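Local coordinates for DUF1254 domain-containing protein (Vibrio parahaemolyticus, PDB 3U07), which is of unknown function but combines the DUF1254 and DUF1214 sequence families and probably carries a signal peptide for export, at residues Ser213-Arg218 and Ile242-Cys247; Glu42-Phe47 and Arg205-Pro210. The protein carries 2 engineered substitutions. One frame throughout, in Å; residues are numbered along the deposited sequence.

Contact 1: Ser213-Arg218 and Ile242-Cys247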
ATOM      1  N   SER A 213      -3.054  22.437 -14.136  1.00 27.53           N
ATOM      2  CA  SER A 213      -3.990  22.878 -13.105  1.00 23.25           C
ATOM      3  C   SER A 213      -3.258  23.204 -11.806  1.00 28.52           C
ATOM      4  O   SER A 213      -2.055  22.968 -11.691  1.00 30.82           O
ATOM      5  CB  SER A 213      -5.017  21.779 -12.842  1.00 27.91           C
ATOM      6  OG  SER A 213      -4.372  20.558 -12.504  1.00 28.64           O
ATOM      7  N   THR A 214      -3.981  23.760 -10.836  1.00 24.60           N
ATOM      8  CA  THR A 214      -3.392  24.075  -9.528  1.00 23.67           C
ATOM      9  C   THR A 214      -3.803  22.957  -8.562  1.00 26.79           C
ATOM     10  O   THR A 214      -4.724  22.185  -8.853  1.00 21.63           O
ATOM     11  CB  THR A 214      -3.925  25.396  -8.947  1.00 22.07           C
ATOM     12  OG1 THR A 214      -5.318  25.251  -8.654  1.00 24.83           O
ATOM     13  CG2 THR A 214      -3.720  26.545  -9.931  1.00 16.73           C
ATOM     14  N   TRP A 215      -3.147  22.858  -7.410  1.00 23.28           N
ATOM     15  CA  TRP A 215      -3.532  21.798  -6.491  1.00 25.36           C
ATOM     16  C   TRP A 215      -4.925  22.062  -5.929  1.00 24.95           C
ATOM     17  O   TRP A 215      -5.631  21.130  -5.561  1.00 24.26           O
ATOM     18  CB  TRP A 215      -2.517  21.633  -5.355  1.00 15.75           C
ATOM     19  CG  TRP A 215      -2.427  22.771  -4.395  1.00 16.15           C
ATOM     20  CD1 TRP A 215      -1.563  23.827  -4.457  1.00 18.62           C
ATOM     21  CD2 TRP A 215      -3.166  22.928  -3.181  1.00 19.86           C
ATOM     22  NE1 TRP A 215      -1.708  24.623  -3.348  1.00 20.36           N
ATOM     23  CE2 TRP A 215      -2.683  24.093  -2.545  1.00 18.83           C
ATOM     24  CE3 TRP A 215      -4.180  22.191  -2.560  1.00 19.29           C
ATOM     25  CZ2 TRP A 215      -3.186  24.544  -1.327  1.00 15.03           C
ATOM     26  CZ3 TRP A 215      -4.682  22.638  -1.346  1.00 17.92           C
ATOM     27  CH2 TRP A 215      -4.181  23.801  -0.739  1.00 18.72           C
ATOM     28  N   LEU A 216      -5.327  23.329  -5.873  1.00 18.36           N
ATOM     29  CA  LEU A 216      -6.655  23.666  -5.375  1.00 22.99           C
ATOM     30  C   LEU A 216      -7.732  23.051  -6.265  1.00 22.74           C
ATOM     31  O   LEU A 216      -8.660  22.421  -5.761  1.00 23.82           O
ATOM     32  CB  LEU A 216      -6.860  25.184  -5.316  1.00 19.76           C
ATOM     33  CG  LEU A 216      -6.193  25.944  -4.168  1.00 25.75           C
ATOM     34  CD1 LEU A 216      -6.400  27.440  -4.371  1.00 27.06           C
ATOM     35  CD2 LEU A 216      -6.778  25.496  -2.829  1.00 23.52           C
ATOM     36  N   GLU A 217      -7.616  23.210  -7.582  1.00 23.63           N
ATOM     37  CA  GLU A 217      -8.641  22.641  -8.447  1.00 25.26           C
ATOM     38  C   GLU A 217      -8.658  21.118  -8.444  1.00 23.71           C
ATOM     39  O   GLU A 217      -9.731  20.515  -8.501  1.00 23.07           O
ATOM     40  CB  GLU A 217      -8.548  23.194  -9.879  1.00 29.98           C
ATOM     41  CG  GLU A 217      -7.211  23.121 -10.578  1.00 46.18           C
ATOM     42  CD  GLU A 217      -7.253  23.831 -11.930  1.00 46.90           C
ATOM     43  OE1 GLU A 217      -6.594  24.888 -12.080  1.00 28.98           O
ATOM     44  OE2 GLU A 217      -7.958  23.334 -12.838  1.00 44.71           O
ATOM     45  N   ARG A 218      -7.487  20.492  -8.348  1.00 18.19           N
ATOM     46  CA  ARG A 218      -7.434  19.034  -8.320  1.00 16.25           C
ATOM     47  C   ARG A 218      -8.058  18.512  -7.022  1.00 16.07           C
ATOM     48  O   ARG A 218      -8.910  17.625  -7.050  1.00 19.74           O
ATOM     49  CB  ARG A 218      -5.988  18.536  -8.446  1.00 16.20           C
ATOM     50  CG  ARG A 218      -5.360  18.777  -9.828  1.00 20.01           C
ATOM     51  CD  ARG A 218      -3.997  18.094  -9.953  1.00 21.69           C
ATOM     52  NE  ARG A 218      -3.040  18.573  -8.955  1.00 20.20           N
ATOM     53  CZ  ARG A 218      -2.173  19.564  -9.148  1.00 23.20           C
ATOM     54  NH1 ARG A 218      -2.121  20.197 -10.314  1.00 23.19           N
ATOM     55  NH2 ARG A 218      -1.365  19.931  -8.166  1.00 19.80           N
ATOM     56  N   ILE A 242      -8.648  29.564   2.281  1.00 24.68           N
ATOM     57  CA  ILE A 242      -7.570  29.301   1.340  1.00 20.69           C
ATOM     58  C   ILE A 242      -8.136  28.892  -0.015  1.00 18.98           C
ATOM     59  O   ILE A 242      -7.453  28.990  -1.026  1.00 22.34           O
ATOM     60  CB  ILE A 242      -6.629  28.186   1.868  1.00 24.06           C
ATOM     61  CG1 ILE A 242      -6.036  28.606   3.216  1.00 28.40           C
ATOM     62  CG2 ILE A 242      -5.516  27.909   0.868  1.00 18.53           C
ATOM     63  CD1 ILE A 242      -5.213  29.887   3.165  1.00 28.26           C
ATOM     64  N   GLY A 243      -9.387  28.440  -0.034  1.00 22.71           N
ATOM     65  CA  GLY A 243      -9.994  28.032  -1.292  1.00 24.70           C
ATOM     66  C   GLY A 243     -10.185  26.530  -1.442  1.00 24.34           C
ATOM     67  O   GLY A 243     -10.596  26.051  -2.503  1.00 23.38           O
ATOM     68  N   VAL A 244      -9.870  25.777  -0.391  1.00 20.26           N
ATOM     69  CA  VAL A 244     -10.038  24.322  -0.414  1.00 24.51           C
ATOM     70  C   VAL A 244     -11.486  24.078  -0.029  1.00 23.22           C
ATOM     71  O   VAL A 244     -11.889  24.345   1.103  1.00 33.14           O
ATOM     72  CB  VAL A 244      -9.126  23.623   0.608  1.00 23.96           C
ATOM     73  CG1 VAL A 244      -9.253  22.103   0.466  1.00 20.88           C
ATOM     74  CG2 VAL A 244      -7.688  24.067   0.396  1.00 26.79           C
ATOM     75  N   GLU A 245     -12.264  23.563  -0.969  1.00 17.09           N
ATOM     76  CA  GLU A 245     -13.685  23.347  -0.738  1.00 15.61           C
ATOM     77  C   GLU A 245     -14.230  22.442  -1.845  1.00 14.45           C
ATOM     78  O   GLU A 245     -13.929  22.660  -3.017  1.00 16.03           O
ATOM     79  CB  GLU A 245     -14.378  24.706  -0.772  1.00 18.83           C
ATOM     80  CG  GLU A 245     -15.877  24.693  -0.585  1.00 29.37           C
ATOM     81  CD  GLU A 245     -16.445  26.095  -0.668  1.00 34.34           C
ATOM     82  OE1 GLU A 245     -15.898  26.989   0.006  1.00 30.49           O
ATOM     83  OE2 GLU A 245     -17.427  26.302  -1.405  1.00 40.20           O
ATOM     84  N   PRO A 246     -15.056  21.431  -1.494  1.00 17.70           N
ATOM     85  CA  PRO A 246     -15.635  20.484  -2.463  1.00 19.57           C
ATOM     86  C   PRO A 246     -16.418  21.078  -3.619  1.00 27.53           C
ATOM     87  O   PRO A 246     -17.502  21.607  -3.407  1.00 37.89           O
ATOM     88  CB  PRO A 246     -16.555  19.622  -1.616  1.00 16.83           C
ATOM     89  CG  PRO A 246     -16.029  19.759  -0.244  1.00 21.54           C
ATOM     90  CD  PRO A 246     -15.620  21.207  -0.151  1.00 18.29           C
ATOM     91  N   CYS A 247     -15.932  20.874  -4.840  1.00 21.86           N
ATOM     92  CA  CYS A 247     -16.580  21.364  -6.062  1.00 21.45           C
ATOM     93  C   CYS A 247     -16.265  22.830  -6.387  1.00 25.97           C
ATOM     94  O   CYS A 247     -16.733  23.344  -7.401  1.00 29.19           O
ATOM     95  CB  CYS A 247     -18.110  21.217  -5.998  1.00 18.88           C
ATOM     96  SG  CYS A 247     -18.709  19.654  -5.298  1.00 28.68           S
TER

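Contact 2: Glu42-Phe47 and Arg205-Pro210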
ATOM      1  N   GLU A  42      -1.825  13.952  -4.374  1.00 22.58           N
ATOM      2  CA  GLU A  42      -0.925  12.923  -4.877  1.00 19.53           C
ATOM      3  C   GLU A  42      -1.675  11.656  -5.288  1.00 20.46           C
ATOM      4  O   GLU A  42      -1.287  10.983  -6.240  1.00 22.08           O
ATOM      5  CB  GLU A  42       0.157  12.611  -3.838  1.00 26.55           C
ATOM      6  CG  GLU A  42       1.078  13.800  -3.523  1.00 25.90           C
ATOM      7  CD  GLU A  42       1.824  14.317  -4.751  1.00 29.40           C
ATOM      8  OE1 GLU A  42       2.442  13.497  -5.460  1.00 22.50           O
ATOM      9  OE2 GLU A  42       1.798  15.542  -5.006  1.00 32.17           O
ATOM     10  N   ALA A  43      -2.753  11.328  -4.583  1.00 16.32           N
ATOM     11  CA  ALA A  43      -3.532  10.144  -4.945  1.00 15.18           C
ATOM     12  C   ALA A  43      -4.158  10.411  -6.316  1.00 18.85           C
ATOM     13  O   ALA A  43      -4.169   9.542  -7.188  1.00 17.50           O
ATOM     14  CB  ALA A  43      -4.619   9.883  -3.911  1.00 17.58           C
ATOM     15  N   TYR A  44      -4.675  11.622  -6.506  1.00 17.41           N
ATOM     16  CA  TYR A  44      -5.269  11.981  -7.787  1.00 19.36           C
ATOM     17  C   TYR A  44      -4.227  11.898  -8.906  1.00 22.22           C
ATOM     18  O   TYR A  44      -4.472  11.274  -9.936  1.00 21.78           O
ATOM     19  CB  TYR A  44      -5.847  13.399  -7.768  1.00 21.42           C
ATOM     20  CG  TYR A  44      -6.427  13.782  -9.116  1.00 22.48           C
ATOM     21  CD1 TYR A  44      -7.546  13.120  -9.620  1.00 21.98           C
ATOM     22  CD2 TYR A  44      -5.813  14.743  -9.921  1.00 21.77           C
ATOM     23  CE1 TYR A  44      -8.041  13.400 -10.890  1.00 24.66           C
ATOM     24  CE2 TYR A  44      -6.299  15.030 -11.198  1.00 18.92           C
ATOM     25  CZ  TYR A  44      -7.414  14.352 -11.674  1.00 25.75           C
ATOM     26  OH  TYR A  44      -7.899  14.607 -12.934  1.00 25.81           O
ATOM     27  N   LYS A  45      -3.071  12.531  -8.706  1.00 23.10           N
ATOM     28  CA  LYS A  45      -2.017  12.509  -9.722  1.00 23.72           C
ATOM     29  C   LYS A  45      -1.684  11.076 -10.102  1.00 23.78           C
ATOM     30  O   LYS A  45      -1.521  10.754 -11.281  1.00 24.34           O
ATOM     31  CB  LYS A  45      -0.745  13.204  -9.217  1.00 19.46           C
ATOM     32  CG  LYS A  45      -0.842  14.712  -9.033  1.00 27.24           C
ATOM     33  CD  LYS A  45       0.499  15.261  -8.539  1.00 32.34           C
ATOM     34  CE  LYS A  45       0.418  16.728  -8.150  1.00 39.10           C
ATOM     35  NZ  LYS A  45       1.691  17.191  -7.523  1.00 37.37           N
ATOM     36  N   PHE A  46      -1.582  10.212  -9.098  1.00 24.89           N
ATOM     37  CA  PHE A  46      -1.267   8.814  -9.355  1.00 20.97           C
ATOM     38  C   PHE A  46      -2.378   8.172 -10.186  1.00 23.94           C
ATOM     39  O   PHE A  46      -2.108   7.427 -11.119  1.00 25.61           O
ATOM     40  CB  PHE A  46      -1.104   8.045  -8.046  1.00 19.56           C
ATOM     41  CG  PHE A  46      -0.737   6.600  -8.241  1.00 22.44           C
ATOM     42  CD1 PHE A  46       0.597   6.203  -8.260  1.00 22.23           C
ATOM     43  CD2 PHE A  46      -1.725   5.643  -8.440  1.00 22.66           C
ATOM     44  CE1 PHE A  46       0.940   4.868  -8.470  1.00 25.25           C
ATOM     45  CE2 PHE A  46      -1.393   4.310  -8.651  1.00 26.34           C
ATOM     46  CZ  PHE A  46      -0.057   3.921  -8.668  1.00 26.03           C
ATOM     47  N   PHE A  47      -3.626   8.454  -9.835  1.00 24.25           N
ATOM     48  CA  PHE A  47      -4.761   7.906 -10.571  1.00 23.90           C
ATOM     49  C   PHE A  47      -4.743   8.422 -12.011  1.00 24.96           C
ATOM     50  O   PHE A  47      -4.993   7.673 -12.956  1.00 21.42           O
ATOM     51  CB  PHE A  47      -6.080   8.319  -9.902  1.00 25.05           C
ATOM     52  CG  PHE A  47      -7.308   7.919 -10.679  1.00 24.17           C
ATOM     53  CD1 PHE A  47      -7.736   6.592 -10.707  1.00 20.97           C
ATOM     54  CD2 PHE A  47      -8.021   8.866 -11.408  1.00 22.12           C
ATOM     55  CE1 PHE A  47      -8.853   6.215 -11.451  1.00 16.45           C
ATOM     56  CE2 PHE A  47      -9.141   8.496 -12.159  1.00 25.83           C
ATOM     57  CZ  PHE A  47      -9.556   7.169 -12.180  1.00 18.02           C
ATOM     58  N   ARG A 205     -16.500  11.274 -16.016  1.00 34.98           N
ATOM     59  CA  ARG A 205     -15.847  12.454 -15.458  1.00 32.53           C
ATOM     60  C   ARG A 205     -14.991  13.211 -16.461  1.00 30.18           C
ATOM     61  O   ARG A 205     -14.535  12.649 -17.454  1.00 32.97           O
ATOM     62  CB  ARG A 205     -14.944  12.034 -14.290  1.00 21.49           C
ATOM     63  CG  ARG A 205     -15.646  11.312 -13.151  1.00 29.34           C
ATOM     64  CD  ARG A 205     -14.647  10.590 -12.250  1.00 29.30           C
ATOM     65  NE  ARG A 205     -15.294  10.025 -11.067  1.00 24.26           N
ATOM     66  CZ  ARG A 205     -15.986   8.893 -11.043  1.00 21.20           C
ATOM     67  NH1 ARG A 205     -16.133   8.161 -12.142  1.00 16.25           N
ATOM     68  NH2 ARG A 205     -16.547   8.499  -9.911  1.00 23.03           N
ATOM     69  N   THR A 206     -14.787  14.496 -16.193  1.00 30.89           N
ATOM     70  CA  THR A 206     -13.918  15.326 -17.015  1.00 32.43           C
ATOM     71  C   THR A 206     -12.781  15.613 -16.028  1.00 25.63           C
ATOM     72  O   THR A 206     -12.941  16.359 -15.061  1.00 28.13           O
ATOM     73  CB  THR A 206     -14.623  16.627 -17.472  1.00 38.38           C
ATOM     74  OG1 THR A 206     -15.040  17.380 -16.331  1.00 53.07           O
ATOM     75  CG2 THR A 206     -15.844  16.289 -18.302  1.00 31.32           C
ATOM     76  N   TYR A 207     -11.636  14.989 -16.271  1.00 26.02           N
ATOM     77  CA  TYR A 207     -10.479  15.090 -15.387  1.00 29.94           C
ATOM     78  C   TYR A 207      -9.527  16.257 -15.588  1.00 33.54           C
ATOM     79  O   TYR A 207      -9.031  16.475 -16.690  1.00 33.37           O
ATOM     80  CB  TYR A 207      -9.664  13.802 -15.489  1.00 29.95           C
ATOM     81  CG  TYR A 207     -10.415  12.546 -15.121  1.00 31.59           C
ATOM     82  CD1 TYR A 207     -10.724  12.261 -13.791  1.00 25.84           C
ATOM     83  CD2 TYR A 207     -10.792  11.622 -16.099  1.00 26.73           C
ATOM     84  CE1 TYR A 207     -11.381  11.086 -13.439  1.00 28.21           C
ATOM     85  CE2 TYR A 207     -11.454  10.441 -15.759  1.00 24.60           C
ATOM     86  CZ  TYR A 207     -11.741  10.181 -14.423  1.00 25.62           C
ATOM     87  OH  TYR A 207     -12.360   9.006 -14.063  1.00 22.27           O
ATOM     88  N   PRO A 208      -9.233  17.003 -14.510  1.00 32.02           N
ATOM     89  CA  PRO A 208      -8.317  18.144 -14.601  1.00 34.41           C
ATOM     90  C   PRO A 208      -6.933  17.593 -14.924  1.00 32.52           C
ATOM     91  O   PRO A 208      -6.534  16.567 -14.369  1.00 28.20           O
ATOM     92  CB  PRO A 208      -8.355  18.743 -13.190  1.00 32.58           C
ATOM     93  CG  PRO A 208      -9.658  18.258 -12.621  1.00 33.73           C
ATOM     94  CD  PRO A 208      -9.744  16.853 -13.136  1.00 29.70           C
ATOM     95  N   ASP A 209      -6.208  18.260 -15.817  1.00 31.10           N
ATOM     96  CA  ASP A 209      -4.862  17.822 -16.180  1.00 24.21           C
ATOM     97  C   ASP A 209      -3.891  18.306 -15.110  1.00 23.89           C
ATOM     98  O   ASP A 209      -3.785  19.508 -14.852  1.00 23.62           O
ATOM     99  CB  ASP A 209      -4.439  18.414 -17.532  1.00 28.84           C
ATOM    100  CG  ASP A 209      -3.119  17.840 -18.038  1.00 40.31           C
ATOM    101  OD1 ASP A 209      -2.304  17.378 -17.212  1.00 38.88           O
ATOM    102  OD2 ASP A 209      -2.889  17.862 -19.267  1.00 48.21           O
ATOM    103  N   PRO A 210      -3.181  17.379 -14.458  1.00 22.95           N
ATOM    104  CA  PRO A 210      -2.229  17.787 -13.421  1.00 27.53           C
ATOM    105  C   PRO A 210      -1.099  18.715 -13.889  1.00 30.65           C
ATOM    106  O   PRO A 210      -0.569  19.499 -13.104  1.00 31.94           O
ATOM    107  CB  PRO A 210      -1.708  16.449 -12.879  1.00 29.64           C
ATOM    108  CG  PRO A 210      -1.987  15.470 -13.990  1.00 35.33           C
ATOM    109  CD  PRO A 210      -3.326  15.915 -14.490  1.00 29.50           C
TER

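Contact 1: Ser213-Arg218 and Ile242-Cys247
L216, V244 and W215 carry most of this contact, which is buried and made by side-chain packing, partly against the backbone of I242 and G243. L216 has the most surface covered. Its CG lies anti to the carbonyl carbon, beside the backbone N (chi1 -76°), and the two methyls beyond it do the touching. CD2 meets V244 CG2 at 3.6 Å and also packs on the backbone carbon of G243. CD1 reaches the I242 carbonyl, 3.8 Å from I242 O. The L216 and V244 side chains cross at about a right angle.

The same V244 methyl serves W215. W215 CH2, on the six-membered ring, lies 3.7 Å from V244 CG2, and CZ3 is almost as near. L216 CD2 also sits over one face of the indole, toward its rim. One leucine methyl, one valine methyl and the indole therefore close up together. G243 has a positive phi (108°), which suits glycine, and its backbone lies against L216.

T214 and E217 form a capping box at the start of the helix. E217 N donates to T214 OG1, and T214 N donates to E217 OE1.

The loop 242-247 runs beside helix 215-224, tied to it by N220 and by the C247-C224 disulfide. Helix 253-273 takes the W215 NE1 bond at A259 O, and Y34 of helix 26-52 packs edge-to-face with W215.

Contact 2: Glu42-Phe47 and Arg205-Pro210
Y44 points its hydroxyl at the backbone of the 205-210 loop, while F47, one helical turn on, meets the ring of Y207. Y44 CG is anti to the backbone N (chi1 178°), and the CB of Y44 already heads toward the loop. Y44 OH donates to P208 O over 2.8 Å. The carbonyl oxygen lies in the plane of the Y44 ring, at its edge. The donor in turn lies in the carbonyl plane, on a lone pair, with a C=O...donor angle of 131°. The same hydroxyl also lies close to the loop on the Y207 side, with Y44 OH 3.2 Å from Y207 CB.

The F47 and Y207 side chains cross at about a right angle. Their ring planes are inclined at 59°, with centroids 5.7 Å apart, so the pair is oblique. F47 CE2 comes to 3.7 Å from Y207 CE1, and Y207 CZ lies in the F47 ring plane at its edge. R205 CB covers one face of Y207, toward the rim.

The arrangement joins the long helix 26-52 to the irregular link between helices 191-195 and 215-224. Y44 and F47 face the loop, and K45 flanks them. P210 lies against the K45 chain, with K45 CG 4.3 Å from P210 CB. K45 runs out extended, and its NZ forms a salt bridge with E42 OE2 at 3.0 Å, one turn back on the same helix. NZ is on the syn side, somewhat out of the carboxylate plane. F47 also packs edge-to-face with W88 of strand 82-90, and R205 forms salt bridges with D90 and D225.

Contact 2 and contact 1 follow each other along the chain: the loop 205-210 leads almost directly into 213-218. Their centres are about 12 Å apart. R218 is the bridge between them. R218 CD packs 3.8 Å from Y44 CD2, and R218 NH2 lies 3.7 Å from K45 CE. R218 NE forms a salt bridge with D41 on helix 26-52. S213 OG accepts from R218 NH1 and is also hydrogen-bonded to D209 O, which ties 205-210 to 213-218 where one leads into the other. Helix 26-52 thus borders both contacts, at Y34 for contact 1 and at Y44 to F47 for contact 2. No active site or ligand is known here.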